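Local coordinates for protein Abbfa_003403 (Acinetobacter baumannii, PDB 4ZXH) that is a four-domain nonribosomal peptide synthetase whose condensation, adenylation, carrier and thioesterase domains probably activate, join and release the building blocks of a small peptide-like product, at residues Y558-P563 against T667-D672; T792-L797 against G810-G815; E882-L887 against A896-K901; D970-R975 against G996-F1001; V1291-D1296 against V1307-T1312. All coordinates share one frame; numbering follows the deposited sequence.

Contact 1. Residues Y558-P563 against T667-D672; sequences YVPLDP and TTYAFD
D562 and T668 both turn their polar ends anti to the backbone N (chi1 -171° and 170°), which brings D562 OD2 and T668 OG1 within bonding distance. T668 OG1 donates to D562 OD2 over 2.6 Å, meeting it on the anti side and slightly out of the carboxylate plane. The same OG1 accepts from A670 N at 3.0 Å, an ST turn that fixes the hydroxyl while T668-F671 makes a type I turn. Next along, Y669 has CG between its own N and carbonyl carbon (chi1 62°), and the ring lies obliquely along P560, CD1 3.7 Å from P560 CB. Its OH passes L561 O but is bonded to L536 O and L538 N. A670 CB adds a small apolar patch, 3.8 Å from P560 CB. The loop after strand 662-665 thus leans on the end of strand 557-560, part of a parallel sheet, where Y558 bonds to A622 and V624 of strand 621-627; helix 543-553 meets Y669 through L544, and helix 567-577 packs against V559 and L561.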
# COMPACT_ATOMS: atom_id res chain seq x y z
N TYR A 558 16.19 -44.48 -14.71
CA TYR A 558 14.93 -44.34 -15.42
C TYR A 558 14.70 -42.90 -15.85
O TYR A 558 15.20 -41.96 -15.23
CB TYR A 558 13.75 -44.86 -14.60
CG TYR A 558 13.47 -44.09 -13.34
CD1 TYR A 558 14.11 -44.41 -12.15
CD2 TYR A 558 12.55 -43.05 -13.34
CE1 TYR A 558 13.85 -43.70 -11.00
CE2 TYR A 558 12.27 -42.34 -12.18
CZ TYR A 558 12.92 -42.67 -11.02
OH TYR A 558 12.64 -41.96 -9.87
N VAL A 559 13.96 -42.76 -16.93
CA VAL A 559 13.51 -41.46 -17.42
C VAL A 559 11.98 -41.41 -17.38
O VAL A 559 11.32 -42.12 -18.14
CB VAL A 559 13.99 -41.24 -18.84
CG1 VAL A 559 13.62 -39.84 -19.31
CG2 VAL A 559 15.49 -41.47 -18.90
N PRO A 560 11.42 -40.60 -16.47
CA PRO A 560 9.96 -40.56 -16.31
C PRO A 560 9.22 -40.05 -17.54
O PRO A 560 9.41 -38.90 -17.95
CB PRO A 560 9.77 -39.59 -15.13
CG PRO A 560 11.05 -39.63 -14.40
CD PRO A 560 12.11 -39.79 -15.45
N LEU A 561 8.38 -40.90 -18.11
CA LEU A 561 7.46 -40.48 -19.17
C LEU A 561 6.02 -40.66 -18.69
O LEU A 561 5.39 -41.68 -18.95
CB LEU A 561 7.72 -41.27 -20.45
CG LEU A 561 9.15 -41.15 -20.96
CD1 LEU A 561 9.52 -42.34 -21.78
CD2 LEU A 561 9.31 -39.87 -21.76
N ASP A 562 5.52 -39.67 -17.95
CA ASP A 562 4.17 -39.73 -17.43
C ASP A 562 3.21 -39.72 -18.60
O ASP A 562 3.21 -38.77 -19.39
CB ASP A 562 3.92 -38.56 -16.48
CG ASP A 562 2.60 -38.68 -15.72
OD1 ASP A 562 1.65 -39.33 -16.22
OD2 ASP A 562 2.52 -38.10 -14.62
N PRO A 563 2.38 -40.77 -18.73
CA PRO A 563 1.51 -40.97 -19.90
C PRO A 563 0.34 -39.99 -19.99
O PRO A 563 -0.34 -39.95 -21.02
CB PRO A 563 0.99 -42.40 -19.72
CG PRO A 563 1.08 -42.66 -18.26
CD PRO A 563 2.31 -41.91 -17.80
N THR A 667 2.02 -37.59 -5.89
CA THR A 667 2.77 -36.81 -6.85
C THR A 667 3.25 -37.67 -8.02
O THR A 667 3.80 -38.76 -7.80
CB THR A 667 3.99 -36.16 -6.18
OG1 THR A 667 3.56 -35.48 -5.00
CG2 THR A 667 4.68 -35.19 -7.11
N THR A 668 3.03 -37.18 -9.24
CA THR A 668 3.59 -37.80 -10.43
C THR A 668 5.08 -38.16 -10.27
O THR A 668 5.85 -37.40 -9.68
CB THR A 668 3.45 -36.91 -11.67
OG1 THR A 668 4.23 -37.47 -12.74
CG2 THR A 668 3.94 -35.52 -11.41
N TYR A 669 5.47 -39.31 -10.79
CA TYR A 669 6.86 -39.73 -10.67
C TYR A 669 7.73 -38.99 -11.67
O TYR A 669 8.95 -39.16 -11.70
CB TYR A 669 7.00 -41.24 -10.86
CG TYR A 669 6.58 -41.72 -12.23
CD1 TYR A 669 7.52 -41.89 -13.24
CD2 TYR A 669 5.25 -42.02 -12.51
CE1 TYR A 669 7.14 -42.34 -14.50
CE2 TYR A 669 4.87 -42.46 -13.76
CZ TYR A 669 5.81 -42.62 -14.75
OH TYR A 669 5.43 -43.06 -15.99
N ALA A 670 7.09 -38.15 -12.48
CA ALA A 670 7.82 -37.26 -13.37
C ALA A 670 8.15 -35.95 -12.67
O ALA A 670 8.58 -35.00 -13.31
CB ALA A 670 7.04 -37.00 -14.60
N PHE A 671 7.92 -35.92 -11.36
CA PHE A 671 8.32 -34.83 -10.48
C PHE A 671 9.19 -35.45 -9.39
O PHE A 671 8.80 -36.42 -8.76
CB PHE A 671 7.09 -34.14 -9.89
CG PHE A 671 7.39 -32.85 -9.20
CD1 PHE A 671 8.61 -32.20 -9.39
CD2 PHE A 671 6.44 -32.28 -8.34
CE1 PHE A 671 8.88 -31.00 -8.75
CE2 PHE A 671 6.70 -31.07 -7.69
CZ PHE A 671 7.92 -30.43 -7.89
N ASP A 672 10.39 -34.91 -9.18
CA ASP A 672 11.38 -35.64 -8.38
C ASP A 672 10.92 -35.86 -6.94
O ASP A 672 11.38 -36.79 -6.28
CB ASP A 672 12.76 -34.94 -8.41
CG ASP A 672 12.76 -33.53 -7.81
OD1 ASP A 672 11.69 -32.99 -7.48
OD2 ASP A 672 13.86 -32.95 -7.68

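Contact 2. Residues T792-L797 against G810-G815; sequences TQLYVL and GELWIG
L797 drops its CD1 onto one face of the W813 indole, 3.5 Å from the centroid of the five-membered ring and only 14° off its normal, a CH-pi contact. The leucine lies across the indole at about a right angle, its methyl over the five-membered ring, with CB and CG also close to CD1 and NE1 of W813. On this side of the pair the other hollow is G815: with no side chain there, Q793 bends at chi2 (89°) and lays OE1 3.3 Å from G815 C, while the Y795 ring, two residues on, slants past G815 N. These strands, 792-797 and 809-816, form an antiparallel beta hairpin in the adenylation domain, running at 153°, and Q793-G815, Y795-W813 and L797-E811 are its hydrogen-bonded pairs, each with two N-H to O bonds. Through the sheet, the side of L794, V796, L812 and I814 is filled by aliphatic branches. L812 pushes CD1 between L794 CB, 3.9 Å off, and the backbone O of Y795. L794 CD2 runs beside I814 CG1 at 4.0 Å, and I814 turns its other branch, CG2, to T792 CG2 at 3.9 Å. At the far end V796 CG1 fits against bare G810 CA, 3.8 Å apart. L861 of strand 861-863 lies over L794 and V796, whereas L846 of strand 846-855 touches Y795 and W813.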
# COMPACT_ATOMS: atom_id res chain seq x y z
N THR A 792 24.57 -30.03 3.08
CA THR A 792 24.07 -29.02 2.17
C THR A 792 24.53 -27.66 2.71
O THR A 792 24.52 -27.42 3.92
CB THR A 792 22.53 -29.07 2.05
OG1 THR A 792 22.10 -30.39 1.68
CG2 THR A 792 22.05 -28.07 1.00
N GLN A 793 24.97 -26.77 1.82
CA GLN A 793 25.29 -25.43 2.27
C GLN A 793 24.54 -24.41 1.44
O GLN A 793 24.41 -24.56 0.22
CB GLN A 793 26.80 -25.17 2.22
CG GLN A 793 27.62 -26.22 2.97
CD GLN A 793 28.01 -27.39 2.08
OE1 GLN A 793 28.52 -27.19 0.97
NE2 GLN A 793 27.73 -28.61 2.54
N LEU A 794 24.02 -23.39 2.11
CA LEU A 794 23.31 -22.33 1.43
C LEU A 794 24.13 -21.06 1.47
O LEU A 794 24.68 -20.71 2.51
CB LEU A 794 21.94 -22.12 2.08
CG LEU A 794 21.12 -23.40 2.25
CD1 LEU A 794 19.73 -23.07 2.76
CD2 LEU A 794 21.05 -24.15 0.96
N TYR A 795 24.23 -20.39 0.32
CA TYR A 795 24.99 -19.15 0.19
C TYR A 795 24.14 -18.11 -0.54
O TYR A 795 23.43 -18.45 -1.48
CB TYR A 795 26.30 -19.38 -0.57
CG TYR A 795 27.20 -20.48 -0.04
CD1 TYR A 795 28.07 -20.26 1.03
CD2 TYR A 795 27.22 -21.73 -0.64
CE1 TYR A 795 28.92 -21.27 1.51
CE2 TYR A 795 28.06 -22.75 -0.17
CZ TYR A 795 28.90 -22.51 0.90
OH TYR A 795 29.71 -23.54 1.35
N VAL A 796 24.21 -16.85 -0.11
CA VAL A 796 23.49 -15.78 -0.81
C VAL A 796 24.49 -14.82 -1.44
O VAL A 796 25.20 -14.11 -0.74
CB VAL A 796 22.53 -15.02 0.12
CG1 VAL A 796 21.71 -14.01 -0.67
CG2 VAL A 796 21.60 -15.98 0.85
N LEU A 797 24.52 -14.79 -2.78
CA LEU A 797 25.54 -14.04 -3.51
C LEU A 797 24.99 -12.88 -4.34
O LEU A 797 23.82 -12.86 -4.73
CB LEU A 797 26.31 -14.98 -4.41
CG LEU A 797 26.90 -16.20 -3.71
CD1 LEU A 797 27.76 -16.99 -4.66
CD2 LEU A 797 27.70 -15.80 -2.48
N GLY A 810 19.97 -11.39 -2.87
CA GLY A 810 20.95 -11.94 -3.78
C GLY A 810 20.49 -13.26 -4.36
O GLY A 810 19.34 -13.63 -4.19
N GLU A 811 21.39 -13.96 -5.05
CA GLU A 811 21.07 -15.25 -5.64
C GLU A 811 21.42 -16.35 -4.65
O GLU A 811 22.50 -16.33 -4.07
CB GLU A 811 21.82 -15.43 -6.98
CG GLU A 811 21.39 -16.64 -7.84
CD GLU A 811 21.93 -16.57 -9.27
OE1 GLU A 811 22.82 -15.74 -9.54
OE2 GLU A 811 21.44 -17.33 -10.14
N LEU A 812 20.52 -17.29 -4.43
CA LEU A 812 20.85 -18.45 -3.63
C LEU A 812 21.73 -19.42 -4.43
O LEU A 812 21.35 -19.84 -5.52
CB LEU A 812 19.58 -19.16 -3.16
CG LEU A 812 19.77 -20.48 -2.40
CD1 LEU A 812 20.55 -20.29 -1.11
CD2 LEU A 812 18.42 -21.14 -2.13
N TRP A 813 22.91 -19.75 -3.89
CA TRP A 813 23.73 -20.83 -4.44
C TRP A 813 23.74 -21.98 -3.44
O TRP A 813 23.76 -21.74 -2.23
CB TRP A 813 25.16 -20.38 -4.72
CG TRP A 813 25.32 -19.42 -5.87
CD1 TRP A 813 24.80 -18.16 -5.98
CD2 TRP A 813 26.09 -19.64 -7.06
NE1 TRP A 813 25.20 -17.58 -7.16
CE2 TRP A 813 25.99 -18.47 -7.84
CE3 TRP A 813 26.86 -20.71 -7.54
CZ2 TRP A 813 26.61 -18.34 -9.08
CZ3 TRP A 813 27.48 -20.58 -8.77
CH2 TRP A 813 27.35 -19.40 -9.52
N ILE A 814 23.75 -23.22 -3.94
CA ILE A 814 23.69 -24.41 -3.08
C ILE A 814 24.88 -25.34 -3.28
O ILE A 814 25.20 -25.70 -4.40
CB ILE A 814 22.41 -25.24 -3.34
CG1 ILE A 814 21.16 -24.43 -3.04
CG2 ILE A 814 22.42 -26.55 -2.53
CD1 ILE A 814 19.90 -25.23 -3.14
N GLY A 815 25.51 -25.75 -2.18
CA GLY A 815 26.64 -26.65 -2.27
C GLY A 815 26.44 -27.91 -1.47
O GLY A 815 25.52 -28.00 -0.66

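Contact 3. Residues E882-L887 against A896-K901; sequences EIENVL and AVVLVK
V898 pushes its two methyls at helix 882-887: CG2 is 3.8 Å from I883 CG2 and 4.0 Å from L887 CD1, while CG1 meets I883 CD1. Both come across the valine at about a right angle. Two residues earlier on the strand, A896 CB fits against L887 CB at 3.7 Å, closing the dense, fully apolar part of the contact, all of it buried. This is helix-on-sheet packing in the C-terminal subdomain of the adenylation domain, an alpha/beta unit in which helix 880-888 leads into strand 893-903 and lies nearly antiparallel to it (148°). The other flank is polar and partly exposed. There E884, its chain extended beyond CG, slides past V898 in the opposite direction and accepts from V898 N through the anti lone pair of OE2, at 3.1 Å and 167°. V897 and L899 bond to strand 907-916, so the carboxylate takes up a donor on the strand's other side. L910 and A912 of strand 907-916 touch I883 and L887.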
# COMPACT_ATOMS: atom_id res chain seq x y z
N GLU A 882 2.29 -9.81 -0.95
CA GLU A 882 1.56 -9.04 0.05
C GLU A 882 0.23 -8.61 -0.54
O GLU A 882 -0.81 -8.65 0.14
CB GLU A 882 2.36 -7.84 0.52
CG GLU A 882 3.66 -8.23 1.20
CD GLU A 882 4.47 -7.04 1.62
OE1 GLU A 882 3.98 -5.90 1.43
OE2 GLU A 882 5.59 -7.23 2.14
N ILE A 883 0.25 -8.22 -1.81
CA ILE A 883 -1.01 -7.93 -2.49
C ILE A 883 -1.89 -9.18 -2.54
O ILE A 883 -3.10 -9.11 -2.31
CB ILE A 883 -0.77 -7.41 -3.92
CG1 ILE A 883 0.34 -6.36 -3.92
CG2 ILE A 883 -2.07 -6.87 -4.52
CD1 ILE A 883 0.66 -5.81 -5.31
N GLU A 884 -1.29 -10.34 -2.83
CA GLU A 884 -2.05 -11.59 -2.92
C GLU A 884 -2.72 -11.96 -1.60
O GLU A 884 -3.87 -12.40 -1.58
CB GLU A 884 -1.16 -12.73 -3.41
CG GLU A 884 -0.71 -12.54 -4.85
CD GLU A 884 0.40 -13.48 -5.30
OE1 GLU A 884 0.92 -14.27 -4.47
OE2 GLU A 884 0.76 -13.41 -6.50
N ASN A 885 -2.01 -11.73 -0.49
CA ASN A 885 -2.56 -11.99 0.84
C ASN A 885 -3.75 -11.10 1.17
O ASN A 885 -4.74 -11.58 1.75
CB ASN A 885 -1.47 -11.83 1.91
CG ASN A 885 -0.55 -13.05 1.99
OD1 ASN A 885 -0.97 -14.18 1.74
ND2 ASN A 885 0.71 -12.81 2.34
N VAL A 886 -3.69 -9.82 0.80
CA VAL A 886 -4.80 -8.92 1.10
C VAL A 886 -6.04 -9.34 0.29
O VAL A 886 -7.16 -9.38 0.82
CB VAL A 886 -4.47 -7.43 0.83
CG1 VAL A 886 -5.71 -6.60 0.94
CG2 VAL A 886 -3.44 -6.92 1.81
N LEU A 887 -5.85 -9.68 -0.98
CA LEU A 887 -6.95 -10.16 -1.81
C LEU A 887 -7.59 -11.43 -1.24
O LEU A 887 -8.81 -11.53 -1.17
CB LEU A 887 -6.45 -10.41 -3.23
CG LEU A 887 -6.30 -9.17 -4.12
CD1 LEU A 887 -5.46 -9.50 -5.35
CD2 LEU A 887 -7.64 -8.65 -4.52
N ALA A 896 -5.68 -15.84 -5.57
CA ALA A 896 -5.31 -14.60 -6.24
C ALA A 896 -3.87 -14.70 -6.72
O ALA A 896 -3.02 -15.29 -6.06
CB ALA A 896 -5.50 -13.38 -5.31
N VAL A 897 -3.60 -14.13 -7.88
CA VAL A 897 -2.25 -14.05 -8.39
C VAL A 897 -2.07 -12.65 -8.94
O VAL A 897 -2.95 -12.14 -9.65
CB VAL A 897 -1.98 -15.12 -9.48
CG1 VAL A 897 -0.79 -14.75 -10.34
CG2 VAL A 897 -1.79 -16.48 -8.86
N VAL A 898 -0.96 -12.01 -8.61
CA VAL A 898 -0.70 -10.66 -9.07
C VAL A 898 0.58 -10.66 -9.88
O VAL A 898 1.60 -11.19 -9.43
CB VAL A 898 -0.58 -9.67 -7.88
CG1 VAL A 898 -0.28 -8.27 -8.38
CG2 VAL A 898 -1.85 -9.67 -7.05
N LEU A 899 0.54 -10.09 -11.08
CA LEU A 899 1.74 -10.02 -11.91
C LEU A 899 2.03 -8.59 -12.33
O LEU A 899 1.14 -7.73 -12.33
CB LEU A 899 1.61 -10.89 -13.18
CG LEU A 899 1.17 -12.35 -13.03
CD1 LEU A 899 1.01 -13.03 -14.40
CD2 LEU A 899 2.11 -13.13 -12.13
N VAL A 900 3.28 -8.35 -12.70
CA VAL A 900 3.62 -7.10 -13.34
C VAL A 900 3.60 -7.33 -14.85
O VAL A 900 4.15 -8.33 -15.33
CB VAL A 900 5.01 -6.58 -12.89
CG1 VAL A 900 5.39 -5.32 -13.65
CG2 VAL A 900 5.01 -6.32 -11.38
N LYS A 901 2.96 -6.43 -15.60
CA LYS A 901 2.95 -6.50 -17.07
C LYS A 901 3.39 -5.18 -17.68
O LYS A 901 3.25 -4.13 -17.05
CB LYS A 901 1.57 -6.88 -17.60
CG LYS A 901 1.08 -8.26 -17.20
CD LYS A 901 1.82 -9.39 -17.90
CE LYS A 901 1.24 -10.73 -17.47
NZ LYS A 901 1.84 -11.90 -18.16

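Contact 4. Residues D970-R975 against G996-F1001; sequences DYVAPR and GIHDDF
V972 O takes a hydrogen bond from I997 N, 3.0 Å long with the donor nearly along the C=O axis, and it is the single backbone bond joining two segments that form neither helix nor strand. Here the chains come close, G996 CA lying 5.0 Å from V972 CA. G996 starts a type I turn closed by D999 N on G996 O. The turn is fastened a second time where G996 N donates to D999 OD2 at 3.0 Å, reaching it from well above the carboxylate plane.

From the turn, I997 reaches into segment 970-975 and buries more than any other residue here. Its CG1 stands between backbone N and carbonyl carbon (chi1 68°), which sends CD1 to V972 CG1 at 3.5 Å and over one face of the R975 guanidinium, 3.5 Å from R975 NE. The other branch, I997 CG2, rests on P974 CA, also at 3.5 Å. The flanks are more open: the Y971 ring lies obliquely beside G996 CA, and V972 CG2 faces H998 ND1 at 4.1 Å. That guanidinium is held by a salt bridge to E979 and a hydrogen bond to N1225 in the thioesterase domain. The segment preceding helix 977-990 is thus pinned to the loop that follows it, in the four-helix bundle of a peptidyl carrier domain, whose phosphopantetheine is carried at the start of helix 1008-1022.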
# COMPACT_ATOMS: atom_id res chain seq x y z
N ASP A 970 -13.40 7.14 -17.51
CA ASP A 970 -14.55 7.68 -18.19
C ASP A 970 -15.17 8.83 -17.42
O ASP A 970 -15.41 8.71 -16.21
CB ASP A 970 -15.58 6.57 -18.35
CG ASP A 970 -14.94 5.20 -18.42
OD1 ASP A 970 -14.25 4.92 -19.42
OD2 ASP A 970 -15.07 4.40 -17.47
N TYR A 971 -15.46 9.92 -18.11
CA TYR A 971 -16.26 10.96 -17.48
C TYR A 971 -17.64 10.44 -17.11
O TYR A 971 -18.39 9.96 -17.95
CB TYR A 971 -16.40 12.16 -18.40
CG TYR A 971 -17.42 13.15 -17.89
CD1 TYR A 971 -17.10 14.05 -16.87
CD2 TYR A 971 -18.71 13.18 -18.40
CE1 TYR A 971 -18.03 14.95 -16.39
CE2 TYR A 971 -19.64 14.08 -17.94
CZ TYR A 971 -19.30 14.96 -16.93
OH TYR A 971 -20.23 15.84 -16.45
N VAL A 972 -17.98 10.56 -15.84
CA VAL A 972 -19.32 10.23 -15.39
C VAL A 972 -19.88 11.39 -14.59
O VAL A 972 -19.25 11.84 -13.63
CB VAL A 972 -19.33 8.97 -14.55
CG1 VAL A 972 -20.67 8.79 -13.84
CG2 VAL A 972 -18.99 7.78 -15.43
N ALA A 973 -21.03 11.90 -15.01
CA ALA A 973 -21.68 13.04 -14.36
C ALA A 973 -22.22 12.63 -13.00
O ALA A 973 -22.57 11.48 -12.81
CB ALA A 973 -22.78 13.59 -15.24
N PRO A 974 -22.27 13.57 -12.03
CA PRO A 974 -22.82 13.33 -10.69
C PRO A 974 -24.26 12.85 -10.75
O PRO A 974 -24.96 13.25 -11.66
CB PRO A 974 -22.72 14.70 -10.02
CG PRO A 974 -22.67 15.66 -11.15
CD PRO A 974 -21.85 14.97 -12.18
N ARG A 975 -24.71 12.01 -9.82
CA ARG A 975 -26.00 11.33 -10.00
C ARG A 975 -27.07 11.69 -8.97
O ARG A 975 -28.26 11.45 -9.19
CB ARG A 975 -25.77 9.81 -10.03
CG ARG A 975 -24.81 9.36 -11.16
CD ARG A 975 -24.19 7.98 -10.92
NE ARG A 975 -23.32 7.98 -9.74
CZ ARG A 975 -22.77 6.89 -9.22
NH1 ARG A 975 -22.98 5.71 -9.79
NH2 ARG A 975 -21.99 6.97 -8.15
N GLY A 996 -15.71 14.86 -13.19
CA GLY A 996 -16.49 13.64 -13.16
C GLY A 996 -16.30 12.96 -11.83
O GLY A 996 -15.30 13.17 -11.16
N ILE A 997 -17.25 12.11 -11.45
CA ILE A 997 -17.23 11.51 -10.13
C ILE A 997 -16.07 10.52 -9.91
O ILE A 997 -15.88 10.05 -8.80
CB ILE A 997 -18.56 10.80 -9.84
CG1 ILE A 997 -18.74 9.58 -10.74
CG2 ILE A 997 -19.73 11.78 -10.00
CD1 ILE A 997 -20.00 8.81 -10.44
N HIS A 998 -15.28 10.23 -10.95
CA HIS A 998 -14.11 9.36 -10.80
C HIS A 998 -12.78 10.11 -10.91
O HIS A 998 -11.72 9.51 -10.90
CB HIS A 998 -14.16 8.23 -11.82
CG HIS A 998 -15.31 7.30 -11.59
ND1 HIS A 998 -16.13 6.85 -12.61
CD2 HIS A 998 -15.80 6.77 -10.45
CE1 HIS A 998 -17.07 6.07 -12.10
NE2 HIS A 998 -16.89 6.00 -10.79
N ASP A 999 -12.85 11.43 -11.03
CA ASP A 999 -11.64 12.25 -11.07
C ASP A 999 -11.10 12.40 -9.68
O ASP A 999 -11.84 12.72 -8.75
CB ASP A 999 -11.92 13.62 -11.69
CG ASP A 999 -12.21 13.54 -13.19
OD1 ASP A 999 -11.88 12.49 -13.79
OD2 ASP A 999 -12.76 14.50 -13.75
N ASP A 1000 -9.80 12.18 -9.55
CA ASP A 1000 -9.13 12.24 -8.26
C ASP A 1000 -8.70 13.68 -7.93
O ASP A 1000 -8.12 14.40 -8.75
CB ASP A 1000 -7.95 11.28 -8.25
CG ASP A 1000 -7.24 11.23 -6.91
OD1 ASP A 1000 -6.62 12.24 -6.51
OD2 ASP A 1000 -7.30 10.16 -6.26
N PHE A 1001 -9.00 14.08 -6.70
CA PHE A 1001 -8.78 15.44 -6.27
C PHE A 1001 -7.33 15.86 -6.47
O PHE A 1001 -7.06 16.95 -6.95
CB PHE A 1001 -9.19 15.58 -4.81
CG PHE A 1001 -8.93 16.91 -4.22
CD1 PHE A 1001 -9.80 17.97 -4.46
CD2 PHE A 1001 -7.83 17.11 -3.40
CE1 PHE A 1001 -9.57 19.23 -3.90
CE2 PHE A 1001 -7.58 18.35 -2.82
CZ PHE A 1001 -8.45 19.41 -3.07

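Contact 5. Residues V1291-D1296 against V1307-T1312; sequences VDLPGD and VAVAQT
Strand 1288-1293, the last strand of the thioesterase alpha/beta-hydrolase sheet, turns V1291 and L1293 to the inner side of helix 1303-1316, which follows it in the chain. Their short segments run nearly antiparallel, at 161° and with axes 9.8 Å apart, and side-chain ends bridge the gap, with no hydrogen bond across it. L1293 does most of the work. With CG anti to its carbonyl carbon (chi1 -69°), it sends CD1 into a notch of the helix, 3.7 Å from A1308 O. V1309 CG2 and T1312 OG1 line the same notch, with A1308 CB a little farther off. Two residues back, V1291 CG2 and T1312 CG2 come tip to tip at 4.1 Å.

The polar atoms in the notch are satisfied within the helix. T1312 OG1 donates to A1308 O at 2.9 Å, and T1312 N bonds to the same oxygen from the opposite face of its plane, so the hydroxyl turns back on its own helix and leaves CG2 to V1291. Behind L1293 and V1309 stands I1300 of the intervening loop, while L1263 of strand 1262-1267 backs V1291 and T1312. G1295 N is bonded to D1269 OD2 where the chain leaves the strand. Strand, loop and helix make the last beta-alpha unit of this fold, whose loop would carry H1297 of a probable Cys-His-Asp triad with C1137 and D1164.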
# COMPACT_ATOMS: atom_id res chain seq x y z
N VAL A 1291 -35.95 34.17 -27.91
CA VAL A 1291 -34.76 33.82 -28.69
C VAL A 1291 -34.82 32.33 -28.97
O VAL A 1291 -34.87 31.52 -28.05
CB VAL A 1291 -33.43 34.18 -27.94
CG1 VAL A 1291 -32.22 33.65 -28.67
CG2 VAL A 1291 -33.28 35.67 -27.75
N ASP A 1292 -34.82 31.96 -30.25
CA ASP A 1292 -34.92 30.55 -30.63
C ASP A 1292 -33.53 29.94 -30.88
O ASP A 1292 -32.80 30.37 -31.77
CB ASP A 1292 -35.81 30.40 -31.88
CG ASP A 1292 -37.26 30.85 -31.64
OD1 ASP A 1292 -37.65 31.04 -30.46
OD2 ASP A 1292 -38.02 31.01 -32.63
N LEU A 1293 -33.19 28.92 -30.09
CA LEU A 1293 -31.86 28.33 -30.08
C LEU A 1293 -31.91 26.83 -30.37
O LEU A 1293 -32.85 26.16 -29.97
CB LEU A 1293 -31.20 28.57 -28.72
CG LEU A 1293 -30.83 30.00 -28.40
CD1 LEU A 1293 -29.96 30.04 -27.17
CD2 LEU A 1293 -30.09 30.58 -29.57
N PRO A 1294 -30.89 26.30 -31.04
CA PRO A 1294 -30.79 24.85 -31.29
C PRO A 1294 -30.99 23.98 -30.05
O PRO A 1294 -30.58 24.36 -28.96
CB PRO A 1294 -29.36 24.69 -31.81
CG PRO A 1294 -29.08 25.99 -32.48
CD PRO A 1294 -29.76 27.03 -31.63
N GLY A 1295 -31.64 22.83 -30.24
CA GLY A 1295 -31.85 21.85 -29.19
C GLY A 1295 -33.32 21.60 -28.97
O GLY A 1295 -34.16 22.36 -29.49
N ASP A 1296 -33.66 20.55 -28.22
CA ASP A 1296 -35.06 20.31 -27.84
C ASP A 1296 -35.22 20.63 -26.37
O ASP A 1296 -34.32 21.23 -25.77
CB ASP A 1296 -35.51 18.87 -28.14
CG ASP A 1296 -34.64 17.81 -27.47
OD1 ASP A 1296 -34.24 17.95 -26.29
OD2 ASP A 1296 -34.37 16.79 -28.13
N VAL A 1307 -24.07 26.41 -24.49
CA VAL A 1307 -23.16 27.55 -24.60
C VAL A 1307 -23.86 28.76 -25.20
O VAL A 1307 -23.71 29.87 -24.70
CB VAL A 1307 -21.92 27.23 -25.46
CG1 VAL A 1307 -20.95 28.41 -25.43
CG2 VAL A 1307 -21.25 25.94 -24.98
N ALA A 1308 -24.61 28.55 -26.28
CA ALA A 1308 -25.33 29.63 -26.93
C ALA A 1308 -26.39 30.21 -25.99
O ALA A 1308 -26.73 31.39 -26.06
CB ALA A 1308 -25.96 29.16 -28.22
N VAL A 1309 -26.87 29.39 -25.07
CA VAL A 1309 -27.83 29.86 -24.07
C VAL A 1309 -27.16 30.82 -23.09
O VAL A 1309 -27.68 31.90 -22.82
CB VAL A 1309 -28.44 28.69 -23.29
CG1 VAL A 1309 -29.32 29.20 -22.18
CG2 VAL A 1309 -29.21 27.79 -24.24
N ALA A 1310 -26.01 30.42 -22.56
CA ALA A 1310 -25.23 31.26 -21.65
C ALA A 1310 -24.92 32.59 -22.29
O ALA A 1310 -25.10 33.65 -21.67
CB ALA A 1310 -23.92 30.57 -21.23
N GLN A 1311 -24.45 32.55 -23.54
CA GLN A 1311 -24.11 33.77 -24.26
C GLN A 1311 -25.32 34.67 -24.38
O GLN A 1311 -25.21 35.88 -24.24
CB GLN A 1311 -23.56 33.45 -25.64
CG GLN A 1311 -22.12 32.95 -25.65
CD GLN A 1311 -21.13 34.07 -25.49
OE1 GLN A 1311 -20.53 34.24 -24.44
NE2 GLN A 1311 -20.95 34.85 -26.55
N THR A 1312 -26.50 34.08 -24.62
CA THR A 1312 -27.72 34.87 -24.77
C THR A 1312 -28.06 35.57 -23.47
O THR A 1312 -28.40 36.75 -23.47
CB THR A 1312 -28.89 34.00 -25.20
OG1 THR A 1312 -28.65 33.52 -26.53
CG2 THR A 1312 -30.16 34.80 -25.18

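In the fold
From the N terminus, the condensation domain goes by before contact 1 closes the longest loop, 103 residues between its segments, joining the end of strand 557-560 to the loop after strand 662-665. Contact 2 closes a short hairpin in the same adenylation domain, its centre 27 Å from the centre of contact 1. Contact 3 then folds helix onto strand in the C-terminal adenylation part. Contact 4 closes a loop around helix 977-990 of the carrier, and contact 5 closes the strand-to-helix connection at the end of the thioesterase. All five run in series: none nests in or crosses another, and none touches. Contacts 1 and 5 lie farthest apart, with centres about 79 Å apart.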